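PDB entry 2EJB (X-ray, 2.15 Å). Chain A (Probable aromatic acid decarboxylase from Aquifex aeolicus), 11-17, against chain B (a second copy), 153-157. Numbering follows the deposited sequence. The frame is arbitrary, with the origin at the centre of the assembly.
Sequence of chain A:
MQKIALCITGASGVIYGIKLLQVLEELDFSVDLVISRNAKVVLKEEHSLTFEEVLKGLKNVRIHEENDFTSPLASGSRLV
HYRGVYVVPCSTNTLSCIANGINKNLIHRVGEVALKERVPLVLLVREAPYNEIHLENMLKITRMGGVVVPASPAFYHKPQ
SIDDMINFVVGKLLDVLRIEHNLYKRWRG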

# COMPACT_ATOMS: atom_id res chain seq x y z
N ALA A 11 -0.87 14.15 -3.98
CA ALA A 11 -0.15 13.07 -3.32
C ALA A 11 0.74 12.41 -4.37
O ALA A 11 0.40 12.40 -5.55
CB ALA A 11 -1.13 12.06 -2.73
N SER A 12 1.87 11.85 -3.94
CA SER A 12 2.78 11.19 -4.86
C SER A 12 2.04 10.03 -5.50
O SER A 12 1.50 9.16 -4.80
CB SER A 12 4.02 10.68 -4.13
OG SER A 12 4.92 10.06 -5.02
N GLY A 13 2.00 10.01 -6.82
CA GLY A 13 1.32 8.95 -7.53
C GLY A 13 0.14 9.50 -8.31
O GLY A 13 -0.79 8.77 -8.65
N VAL A 14 0.17 10.80 -8.58
CA VAL A 14 -0.90 11.43 -9.33
C VAL A 14 -1.06 10.75 -10.69
O VAL A 14 -2.10 10.87 -11.33
CB VAL A 14 -0.64 12.94 -9.56
CG1 VAL A 14 -0.96 13.72 -8.30
CG2 VAL A 14 0.81 13.17 -9.95
N ILE A 15 -0.02 10.03 -11.10
CA ILE A 15 -0.03 9.32 -12.38
C ILE A 15 -1.15 8.28 -12.43
O ILE A 15 -1.76 8.06 -13.48
CB ILE A 15 1.33 8.63 -12.65
CG1 ILE A 15 1.35 8.03 -14.06
CG2 ILE A 15 1.59 7.56 -11.60
CD1 ILE A 15 1.35 9.07 -15.16
N TYR A 16 -1.42 7.63 -11.30
CA TYR A 16 -2.48 6.63 -11.22
C TYR A 16 -3.81 7.26 -11.64
O TYR A 16 -4.61 6.65 -12.34
CB TYR A 16 -2.61 6.09 -9.79
CG TYR A 16 -1.48 5.18 -9.36
CD1 TYR A 16 -1.28 3.94 -9.97
CD2 TYR A 16 -0.61 5.56 -8.33
CE1 TYR A 16 -0.25 3.10 -9.56
CE2 TYR A 16 0.42 4.72 -7.92
CZ TYR A 16 0.60 3.50 -8.54
OH TYR A 16 1.62 2.67 -8.14
N GLY A 17 -4.03 8.49 -11.19
CA GLY A 17 -5.27 9.19 -11.51
C GLY A 17 -5.37 9.58 -12.97
O GLY A 17 -6.47 9.64 -13.54
N PRO B 153 5.21 1.97 -3.37
CA PRO B 153 6.29 2.87 -3.79
C PRO B 153 5.75 4.23 -4.21
O PRO B 153 4.62 4.35 -4.65
CB PRO B 153 6.94 2.11 -4.95
CG PRO B 153 5.81 1.32 -5.51
CD PRO B 153 5.12 0.81 -4.27
N ALA B 154 6.57 5.25 -4.04
CA ALA B 154 6.16 6.60 -4.41
C ALA B 154 6.95 7.03 -5.64
O ALA B 154 7.87 6.34 -6.07
CB ALA B 154 6.41 7.54 -3.28
N PHE B 155 6.59 8.18 -6.21
CA PHE B 155 7.26 8.70 -7.39
C PHE B 155 8.06 9.96 -7.09
O PHE B 155 8.36 10.73 -8.00
CB PHE B 155 6.24 8.98 -8.50
CG PHE B 155 5.50 7.76 -8.98
CD1 PHE B 155 4.53 7.15 -8.18
CD2 PHE B 155 5.77 7.21 -10.23
CE1 PHE B 155 3.85 6.02 -8.62
CE2 PHE B 155 5.10 6.07 -10.68
CZ PHE B 155 4.14 5.47 -9.87
N TYR B 156 8.41 10.18 -5.82
CA TYR B 156 9.17 11.36 -5.44
C TYR B 156 10.45 11.45 -6.27
O TYR B 156 10.71 12.45 -6.93
CB TYR B 156 9.60 11.32 -3.97
CG TYR B 156 8.50 11.19 -2.94
CD1 TYR B 156 8.23 9.96 -2.34
CD2 TYR B 156 7.75 12.29 -2.54
CE1 TYR B 156 7.24 9.83 -1.36
CE2 TYR B 156 6.76 12.17 -1.56
CZ TYR B 156 6.51 10.94 -0.98
OH TYR B 156 5.53 10.81 -0.02
N HIS B 157 11.24 10.38 -6.22
CA HIS B 157 12.52 10.30 -6.91
C HIS B 157 12.44 10.01 -8.40
O HIS B 157 13.42 9.61 -9.01
CB HIS B 157 13.39 9.23 -6.25
CG HIS B 157 13.39 9.28 -4.75
ND1 HIS B 157 13.69 10.42 -4.05
CD2 HIS B 157 13.14 8.32 -3.82
CE1 HIS B 157 13.63 10.17 -2.75
NE2 HIS B 157 13.30 8.90 -2.59

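Small interfaces between copies of a protein often combine one well-aimed polar bond with an aromatic side chain that is packed from several directions, and the contact between these two stretches, which buries 276 Å² in all, is a compact example.

Along chain B, P153(B) contributes little: the nearest approach of its ring to the chain A stretch is CG to OH of Y16(A), 5.1 Å, and only a small part of its surface is covered. A154(B) comes closer. Its CB lies 3.4 Å from OG of S12(A), a van der Waals approach in which a short methyl group fits beside the hydroxyl.

The central residue is F155(B), which works through both its backbone and its ring. Its amide N donates a hydrogen bond to OG of S12(A), at 2.8 Å and with an N-H...O angle of 160°, close to straight. Serine suits this position because its side chain, pointing toward chain B in the t rotamer, carries an acceptor on a single carbon and so meets a backbone donor at short range. The same OG is also hydrogen-bonded elsewhere in the structure, so this buried hydroxyl is well satisfied.

The CA-to-CB bond of F155(B) points toward the chain A stretch, and chi1 in the m well places the ring against it; F155(B) as a whole has the largest covered area of any residue here, 88 Å². I15(A) covers one face of the ring: its CG2 sits 4.0 Å from the ring centroid, 22° off the normal, and 3.7 Å from CZ. The beta-branch of isoleucine supplies this methyl close to the backbone, while the end of the side chain, CD1, leads away. Y16(A) meets the ring differently. The edge of F155(B) is directed at the face of the tyrosine in an offset edge-to-face pair, with planes at 85°, centroids 5.7 Å apart, and CE1 of F155(B) 3.7 Å from CE2 of Y16(A). Between serine and helix, G13(A) brings its CA to 3.7 Å from CD1 of F155(B). Its phi/psi of 116/21 would jam a CB against the preceding carbonyl O, and an ideal CB would also be crowded by CD2 of Y16(A), at 3.3 Å. The turn is braced by a hydrogen bond from N of Y16(A) to O of G13(A), 3.0 Å long.

Y156(B) closes the contact. Although its CB points sideways, its ring comes nearer and lays one face over S12(A), whose CB lies 4.1 Å from the ring centroid and 16° off the normal. Serine thus offers oxygen to one residue and a CH group to the next. H157(B) is already out of reach.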